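Local coordinates for SusD family protein (PDB 7KV1) that probably binds beta-glucans at the cell surface of a gut Bacteroides, as a SusD-like surface glycan-binding protein feeding their uptake and breakdown, at residues A[310-322]-A[329-341]. Residues are numbered along the deposited sequence; the frame is centred on the assembly and turned at random.
Sequences TVLPTLISPNSFP and KGNDGWGFMPMRL
T314, in the short helix 312-315, meets W334 twice. Its carbonyl O accepts W334 N at 2.9 Å, and its CG2 sits over one indole face, 3.7 Å from the centroid of the five-membered ring, a CH-pi contact. With OG1 beside the backbone N (chi1 -65°), CG2 stands anti to that N and takes the ring, while OG1 faces water 1 and L397 O. The indole is also pinned at its edge: W334 NE1 donates in the ring plane to the anti lone pair of D332 OD2, almost straight (176°). L315 adds CD2, 3.3 Å from W334 CE3, and reaches I73 of helix 71-76; its carbonyl O takes F336 N at 2.8 Å and lies at the edge of the phenyl ring, whose own edge-to-face partner is W95. Where the chain leaves the helix, I316 lays CG2 alongside M337 CG, and water 2 joins the carbonyls of I316 and M337. S317 O receives G335 N at 2.8 Å, while S317 OG turns back to P313 O and brushes G333 CA. P318 O leans on the same glycine through a CA-H...O contact. N319 then swings its amide across to G333 O, an ND2 bond of 2.8 Å nearly in the amide plane. Beyond it, water 3 links P318 O and F321 N with N331 O, and P322 O rests against K329 CB. The two segments thus form the feet of a loop in the SusD-family region. Three carbonyls at the end of a one-turn helix and just past it (T314, L315 and S317) find donors in the amides of W334, F336 and G335; with the N319 amide bond and the T314, L315 and I316 side-chain packing, these hold the largely buried contact without regular strand pairing, while ordered waters bridge further backbone polar groups of both segments.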
ATOM      1  N   THR A 310      -6.906 -13.959  -4.661  1.00 28.23           N
ATOM      2  CA  THR A 310      -7.298 -12.842  -3.767  1.00 27.01           C
ATOM      3  C   THR A 310      -8.806 -12.673  -3.847  1.00 24.20           C
ATOM      4  O   THR A 310      -9.357 -12.881  -4.944  1.00 27.68           O
ATOM      5  CB  THR A 310      -6.617 -11.513  -4.134  1.00 28.89           C
ATOM      6  OG1 THR A 310      -7.275 -10.489  -3.385  1.00 28.72           O
ATOM      7  CG2 THR A 310      -6.691 -11.178  -5.609  1.00 27.23           C
ATOM      8  N   VAL A 311      -9.429 -12.284  -2.737  1.00 23.12           N
ATOM      9  CA  VAL A 311     -10.896 -12.045  -2.644  1.00 25.21           C
ATOM     10  C   VAL A 311     -11.206 -10.610  -3.090  1.00 24.44           C
ATOM     11  O   VAL A 311     -12.400 -10.233  -3.181  1.00 23.01           O
ATOM     12  CB  VAL A 311     -11.381 -12.316  -1.203  1.00 28.87           C
ATOM     13  CG1 VAL A 311     -10.849 -11.304  -0.202  1.00 28.18           C
ATOM     14  CG2 VAL A 311     -12.884 -12.375  -1.107  1.00 28.27           C
ATOM     15  N   LEU A 312     -10.171  -9.803  -3.325  1.00 24.21           N
ATOM     16  CA  LEU A 312     -10.370  -8.342  -3.430  1.00 23.66           C
ATOM     17  C   LEU A 312     -11.438  -8.050  -4.483  1.00 21.99           C
ATOM     18  O   LEU A 312     -12.332  -7.238  -4.249  1.00 20.96           O
ATOM     19  CB  LEU A 312      -9.039  -7.652  -3.739  1.00 22.02           C
ATOM     20  CG  LEU A 312      -9.188  -6.221  -4.238  1.00 23.60           C
ATOM     21  CD1 LEU A 312      -9.835  -5.339  -3.176  1.00 24.96           C
ATOM     22  CD2 LEU A 312      -7.829  -5.668  -4.627  1.00 23.87           C
ATOM     23  N   PRO A 313     -11.395  -8.643  -5.691  1.00 20.10           N
ATOM     24  CA  PRO A 313     -12.404  -8.331  -6.708  1.00 22.68           C
ATOM     25  C   PRO A 313     -13.841  -8.683  -6.274  1.00 21.46           C
ATOM     26  O   PRO A 313     -14.782  -7.978  -6.649  1.00 22.35           O
ATOM     27  CB  PRO A 313     -11.919  -9.118  -7.952  1.00 22.31           C
ATOM     28  CG  PRO A 313     -10.450  -9.303  -7.708  1.00 20.99           C
ATOM     29  CD  PRO A 313     -10.322  -9.499  -6.208  1.00 21.23           C
ATOM     30  N   THR A 314     -13.993  -9.658  -5.377  1.00 23.30           N
ATOM     31  CA  THR A 314     -15.317  -9.972  -4.797  1.00 22.83           C
ATOM     32  C   THR A 314     -15.735  -8.826  -3.885  1.00 21.39           C
ATOM     33  O   THR A 314     -16.899  -8.426  -3.964  1.00 22.80           O
ATOM     34  CB  THR A 314     -15.329 -11.296  -4.033  1.00 23.87           C
ATOM     35  OG1 THR A 314     -15.087 -12.319  -5.004  1.00 23.82           O
ATOM     36  CG2 THR A 314     -16.633 -11.501  -3.283  1.00 22.42           C
ATOM     37  N   LEU A 315     -14.821  -8.316  -3.066  1.00 19.71           N
ATOM     38  CA  LEU A 315     -15.146  -7.283  -2.050  1.00 21.21           C
ATOM     39  C   LEU A 315     -15.701  -6.025  -2.734  1.00 20.67           C
ATOM     40  O   LEU A 315     -16.696  -5.452  -2.197  1.00 20.29           O
ATOM     41  CB  LEU A 315     -13.896  -6.965  -1.213  1.00 22.50           C
ATOM     42  CG  LEU A 315     -13.336  -8.135  -0.401  1.00 23.35           C
ATOM     43  CD1 LEU A 315     -12.086  -7.752   0.360  1.00 24.98           C
ATOM     44  CD2 LEU A 315     -14.375  -8.718   0.539  1.00 27.54           C
ATOM     45  N   ILE A 316     -15.087  -5.594  -3.841  1.00 21.81           N
ATOM     46  CA  ILE A 316     -15.206  -4.191  -4.363  1.00 22.67           C
ATOM     47  C   ILE A 316     -15.969  -4.128  -5.693  1.00 21.04           C
ATOM     48  O   ILE A 316     -15.784  -3.148  -6.481  1.00 19.45           O
ATOM     49  CB  ILE A 316     -13.817  -3.545  -4.457  1.00 22.43           C
ATOM     50  CG1 ILE A 316     -12.980  -4.198  -5.554  1.00 22.45           C
ATOM     51  CG2 ILE A 316     -13.145  -3.594  -3.101  1.00 22.42           C
ATOM     52  CD1 ILE A 316     -11.661  -3.497  -5.795  1.00 26.65           C
ATOM     53  N   SER A 317     -16.851  -5.105  -5.913  1.00 20.98           N
ATOM     54  CA  SER A 317     -17.719  -5.217  -7.112  1.00 19.84           C
ATOM     55  C   SER A 317     -19.193  -5.124  -6.699  1.00 19.85           C
ATOM     56  O   SER A 317     -19.582  -5.381  -5.563  1.00 18.37           O
ATOM     57  CB  SER A 317     -17.402  -6.492  -7.873  1.00 21.80           C
ATOM     58  OG  SER A 317     -17.434  -7.630  -7.023  1.00 22.01           O
ATOM     59  N   PRO A 318     -20.076  -4.747  -7.639  1.00 20.71           N
ATOM     60  CA  PRO A 318     -21.500  -4.674  -7.346  1.00 22.57           C
ATOM     61  C   PRO A 318     -22.128  -6.051  -7.079  1.00 22.22           C
ATOM     62  O   PRO A 318     -21.700  -7.037  -7.633  1.00 22.42           O
ATOM     63  CB  PRO A 318     -22.074  -3.991  -8.597  1.00 20.79           C
ATOM     64  CG  PRO A 318     -21.071  -4.324  -9.689  1.00 22.37           C
ATOM     65  CD  PRO A 318     -19.728  -4.357  -9.015  1.00 21.30           C
ATOM     66  N   ASN A 319     -23.154  -6.020  -6.248  1.00 21.04           N
ATOM     67  CA  ASN A 319     -23.941  -7.174  -5.777  1.00 24.80           C
ATOM     68  C   ASN A 319     -25.044  -7.545  -6.777  1.00 24.03           C
ATOM     69  O   ASN A 319     -25.686  -6.632  -7.315  1.00 26.20           O
ATOM     70  CB  ASN A 319     -24.586  -6.845  -4.433  1.00 25.61           C
ATOM     71  CG  ASN A 319     -25.226  -8.063  -3.804  1.00 26.48           C
ATOM     72  OD1 ASN A 319     -26.434  -8.232  -3.887  1.00 29.05           O
ATOM     73  ND2 ASN A 319     -24.414  -8.903  -3.194  1.00 24.43           N
ATOM     74  N   SER A 320     -25.285  -8.845  -6.966  1.00 28.49           N
ATOM     75  CA  SER A 320     -26.363  -9.410  -7.834  1.00 28.01           C
ATOM     76  C   SER A 320     -26.256  -8.762  -9.209  1.00 27.22           C
ATOM     77  O   SER A 320     -27.279  -8.273  -9.738  1.00 25.44           O
ATOM     78  CB  SER A 320     -27.747  -9.205  -7.225  1.00 29.68           C
ATOM     79  OG  SER A 320     -27.780  -9.601  -5.847  1.00 32.64           O
ATOM     80  N   PHE A 321     -25.039  -8.653  -9.722  1.00 27.11           N
ATOM     81  CA  PHE A 321     -24.763  -7.976 -11.007  1.00 28.10           C
ATOM     82  C   PHE A 321     -25.402  -8.796 -12.126  1.00 28.56           C
ATOM     83  O   PHE A 321     -25.132  -9.982 -12.212  1.00 29.28           O
ATOM     84  CB  PHE A 321     -23.249  -7.869 -11.198  1.00 27.41           C
ATOM     85  CG  PHE A 321     -22.795  -7.087 -12.413  1.00 26.50           C
ATOM     86  CD1 PHE A 321     -23.138  -5.757 -12.578  1.00 25.79           C
ATOM     87  CD2 PHE A 321     -21.989  -7.678 -13.370  1.00 26.63           C
ATOM     88  CE1 PHE A 321     -22.690  -5.039 -13.678  1.00 26.79           C
ATOM     89  CE2 PHE A 321     -21.569  -6.972 -14.491  1.00 28.63           C
ATOM     90  CZ  PHE A 321     -21.905  -5.644 -14.632  1.00 27.18           C
ATOM     91  N   PRO A 322     -26.197  -8.222 -13.051  1.00 29.88           N
ATOM     92  CA  PRO A 322     -26.805  -9.027 -14.118  1.00 34.06           C
ATOM     93  C   PRO A 322     -25.800  -9.597 -15.134  1.00 34.98           C
ATOM     94  O   PRO A 322     -26.157 -10.406 -15.928  1.00 36.18           O
ATOM     95  CB  PRO A 322     -27.781  -8.059 -14.810  1.00 33.59           C
ATOM     96  CG  PRO A 322     -27.223  -6.670 -14.493  1.00 35.58           C
ATOM     97  CD  PRO A 322     -26.599  -6.807 -13.109  1.00 32.01           C
ATOM     98  N   LYS A 329     -23.315 -13.226 -14.839  1.00 41.43           N
ATOM     99  CA  LYS A 329     -24.390 -13.246 -13.820  1.00 45.18           C
ATOM    100  C   LYS A 329     -24.096 -14.402 -12.844  1.00 43.19           C
ATOM    101  O   LYS A 329     -23.462 -15.370 -13.288  1.00 40.81           O
ATOM    102  CB  LYS A 329     -25.746 -13.388 -14.524  1.00 52.19           C
ATOM    103  CG  LYS A 329     -26.936 -12.973 -13.675  1.00 60.06           C
ATOM    104  CD  LYS A 329     -28.287 -13.110 -14.337  1.00 61.73           C
ATOM    105  CE  LYS A 329     -29.338 -12.308 -13.597  1.00 64.02           C
ATOM    106  NZ  LYS A 329     -30.660 -12.964 -13.659  1.00 70.37           N
ATOM    107  N   GLY A 330     -24.505 -14.271 -11.571  1.00 37.50           N
ATOM    108  CA  GLY A 330     -24.431 -15.312 -10.531  1.00 36.97           C
ATOM    109  C   GLY A 330     -23.095 -15.361  -9.815  1.00 38.13           C
ATOM    110  O   GLY A 330     -22.838 -16.362  -9.085  1.00 37.49           O
ATOM    111  N   ASN A 331     -22.245 -14.358 -10.020  1.00 36.18           N
ATOM    112  CA  ASN A 331     -20.945 -14.218  -9.297  1.00 38.61           C
ATOM    113  C   ASN A 331     -21.126 -13.234  -8.127  1.00 35.71           C
ATOM    114  O   ASN A 331     -21.986 -12.345  -8.218  1.00 37.14           O
ATOM    115  CB  ASN A 331     -19.823 -13.838 -10.271  1.00 42.34           C
ATOM    116  CG  ASN A 331     -19.341 -15.029 -11.077  1.00 42.99           C
ATOM    117  OD1 ASN A 331     -18.812 -15.983 -10.504  1.00 46.09           O
ATOM    118  ND2 ASN A 331     -19.524 -14.979 -12.390  1.00 43.74           N
ATOM    119  N   ASP A 332     -20.404 -13.443  -7.033  1.00 29.72           N
ATOM    120  CA  ASP A 332     -20.570 -12.650  -5.794  1.00 31.79           C
ATOM    121  C   ASP A 332     -19.886 -11.290  -5.965  1.00 26.37           C
ATOM    122  O   ASP A 332     -18.719 -11.243  -6.444  1.00 26.48           O
ATOM    123  CB  ASP A 332     -19.973 -13.361  -4.584  1.00 35.01           C
ATOM    124  CG  ASP A 332     -20.995 -14.160  -3.795  1.00 36.84           C
ATOM    125  OD1 ASP A 332     -21.704 -14.976  -4.422  1.00 39.11           O
ATOM    126  OD2 ASP A 332     -21.077 -13.955  -2.566  1.00 37.85           O
ATOM    127  N   GLY A 333     -20.575 -10.244  -5.554  1.00 22.83           N
ATOM    128  CA  GLY A 333     -20.007  -8.897  -5.402  1.00 23.32           C
ATOM    129  C   GLY A 333     -20.558  -8.291  -4.139  1.00 24.29           C
ATOM    130  O   GLY A 333     -21.782  -8.269  -3.980  1.00 25.16           O
ATOM    131  N   TRP A 334     -19.695  -7.846  -3.228  1.00 25.10           N
ATOM    132  CA  TRP A 334     -20.136  -7.425  -1.877  1.00 22.19           C
ATOM    133  C   TRP A 334     -20.317  -5.909  -1.771  1.00 20.63           C
ATOM    134  O   TRP A 334     -20.818  -5.467  -0.741  1.00 19.01           O
ATOM    135  CB  TRP A 334     -19.187  -7.979  -0.836  1.00 23.79           C
ATOM    136  CG  TRP A 334     -19.227  -9.475  -0.803  1.00 27.50           C
ATOM    137  CD1 TRP A 334     -20.058 -10.312  -1.501  1.00 27.57           C
ATOM    138  CD2 TRP A 334     -18.398 -10.320   0.010  1.00 27.92           C
ATOM    139  NE1 TRP A 334     -19.748 -11.615  -1.212  1.00 30.94           N
ATOM    140  CE2 TRP A 334     -18.759 -11.651  -0.277  1.00 29.46           C
ATOM    141  CE3 TRP A 334     -17.374 -10.079   0.920  1.00 30.50           C
ATOM    142  CZ2 TRP A 334     -18.143 -12.734   0.337  1.00 33.95           C
ATOM    143  CZ3 TRP A 334     -16.752 -11.148   1.519  1.00 34.66           C
ATOM    144  CH2 TRP A 334     -17.151 -12.456   1.244  1.00 36.13           C
ATOM    145  N   GLY A 335     -19.997  -5.165  -2.821  1.00 19.36           N
ATOM    146  CA  GLY A 335     -20.374  -3.743  -2.874  1.00 20.96           C
ATOM    147  C   GLY A 335     -19.588  -2.885  -1.891  1.00 19.08           C
ATOM    148  O   GLY A 335     -20.069  -1.805  -1.577  1.00 20.71           O
ATOM    149  N   PHE A 336     -18.407  -3.311  -1.459  1.00 19.60           N
ATOM    150  CA  PHE A 336     -17.469  -2.416  -0.732  1.00 19.12           C
ATOM    151  C   PHE A 336     -16.708  -1.516  -1.712  1.00 19.34           C
ATOM    152  O   PHE A 336     -16.622  -1.850  -2.902  1.00 19.46           O
ATOM    153  CB  PHE A 336     -16.488  -3.197   0.119  1.00 20.31           C
ATOM    154  CG  PHE A 336     -17.165  -3.896   1.256  1.00 22.03           C
ATOM    155  CD1 PHE A 336     -17.546  -3.183   2.377  1.00 20.18           C
ATOM    156  CD2 PHE A 336     -17.420  -5.257   1.191  1.00 23.09           C
ATOM    157  CE1 PHE A 336     -18.155  -3.832   3.436  1.00 21.56           C
ATOM    158  CE2 PHE A 336     -18.071  -5.893   2.242  1.00 21.84           C
ATOM    159  CZ  PHE A 336     -18.437  -5.178   3.352  1.00 23.53           C
ATOM    160  N   MET A 337     -16.206  -0.381  -1.206  1.00 17.99           N
ATOM    161  CA  MET A 337     -15.407   0.606  -1.975  1.00 19.74           C
ATOM    162  C   MET A 337     -16.150   1.081  -3.217  1.00 18.87           C
ATOM    163  O   MET A 337     -15.553   1.134  -4.297  1.00 19.44           O
ATOM    164  CB  MET A 337     -14.063   0.012  -2.389  1.00 21.87           C
ATOM    165  CG  MET A 337     -13.231  -0.420  -1.199  1.00 26.99           C
ATOM    166  SD  MET A 337     -12.146   0.914  -0.629  1.00 29.17           S
ATOM    167  CE  MET A 337     -10.864   0.789  -1.872  1.00 29.75           C
ATOM    168  N   PRO A 338     -17.432   1.518  -3.120  1.00 17.98           N
ATOM    169  CA  PRO A 338     -17.998   2.352  -4.164  1.00 20.11           C
ATOM    170  C   PRO A 338     -17.038   3.527  -4.361  1.00 19.85           C
ATOM    171  O   PRO A 338     -16.608   4.158  -3.355  1.00 18.11           O
ATOM    172  CB  PRO A 338     -19.332   2.881  -3.642  1.00 19.12           C
ATOM    173  CG  PRO A 338     -19.613   2.121  -2.387  1.00 20.34           C
ATOM    174  CD  PRO A 338     -18.380   1.312  -2.022  1.00 18.96           C
ATOM    175  N   MET A 339     -16.718   3.803  -5.616  1.00 21.87           N
ATOM    176  CA  MET A 339     -15.903   4.982  -5.967  1.00 22.62           C
ATOM    177  C   MET A 339     -16.757   6.257  -5.890  1.00 22.86           C
ATOM    178  O   MET A 339     -17.855   6.319  -6.527  1.00 19.38           O
ATOM    179  CB  MET A 339     -15.280   4.876  -7.357  1.00 23.58           C
ATOM    180  CG  MET A 339     -14.248   5.982  -7.550  1.00 24.84           C
ATOM    181  SD  MET A 339     -13.384   5.793  -9.062  1.00 29.01           S
ATOM    182  CE  MET A 339     -12.434   4.346  -8.615  1.00 25.15           C
ATOM    183  N   ARG A 340     -16.232   7.296  -5.240  1.00 19.77           N
ATOM    184  CA  ARG A 340     -16.958   8.594  -5.132  1.00 21.88           C
ATOM    185  C   ARG A 340     -17.051   9.232  -6.512  1.00 22.57           C
ATOM    186  O   ARG A 340     -16.089   9.101  -7.307  1.00 20.39           O
ATOM    187  CB  ARG A 340     -16.319   9.563  -4.140  1.00 22.80           C
ATOM    188  CG  ARG A 340     -16.328   8.996  -2.737  1.00 25.85           C
ATOM    189  CD  ARG A 340     -15.358   9.630  -1.749  1.00 29.47           C
ATOM    190  NE  ARG A 340     -15.747  10.952  -1.340  1.00 33.37           N
ATOM    191  CZ  ARG A 340     -15.544  11.457  -0.115  1.00 35.30           C
ATOM    192  NH1 ARG A 340     -15.036  10.720   0.867  1.00 37.67           N
ATOM    193  NH2 ARG A 340     -15.950  12.679   0.136  1.00 40.86           N
ATOM    194  N   LEU A 341     -18.163   9.917  -6.764  1.00 24.14           N
ATOM    195  CA  LEU A 341     -18.372  10.672  -8.026  1.00 26.09           C
ATOM    196  C   LEU A 341     -17.274  11.728  -8.172  1.00 24.42           C
ATOM    197  O   LEU A 341     -16.794  11.973  -9.288  1.00 25.73           O
ATOM    198  CB  LEU A 341     -19.767  11.322  -8.010  1.00 27.73           C
ATOM    199  CG  LEU A 341     -20.140  12.136  -9.260  1.00 30.22           C
ATOM    200  CD1 LEU A 341     -19.976  11.317 -10.542  1.00 27.05           C
ATOM    201  CD2 LEU A 341     -21.573  12.664  -9.148  1.00 30.93           C
TER
HETATM  202  O   HOH W   1     -16.874 -12.995  -7.091  1.00 31.45           O
HETATM  203  O   HOH W   2     -14.612  -0.684  -6.144  1.00 17.97           O
HETATM  204  O   HOH W   3     -22.524  -9.587  -8.560  1.00 21.89           O
HETATM  205  O   HOH W   4     -23.687 -10.985  -5.903  1.00 32.11           O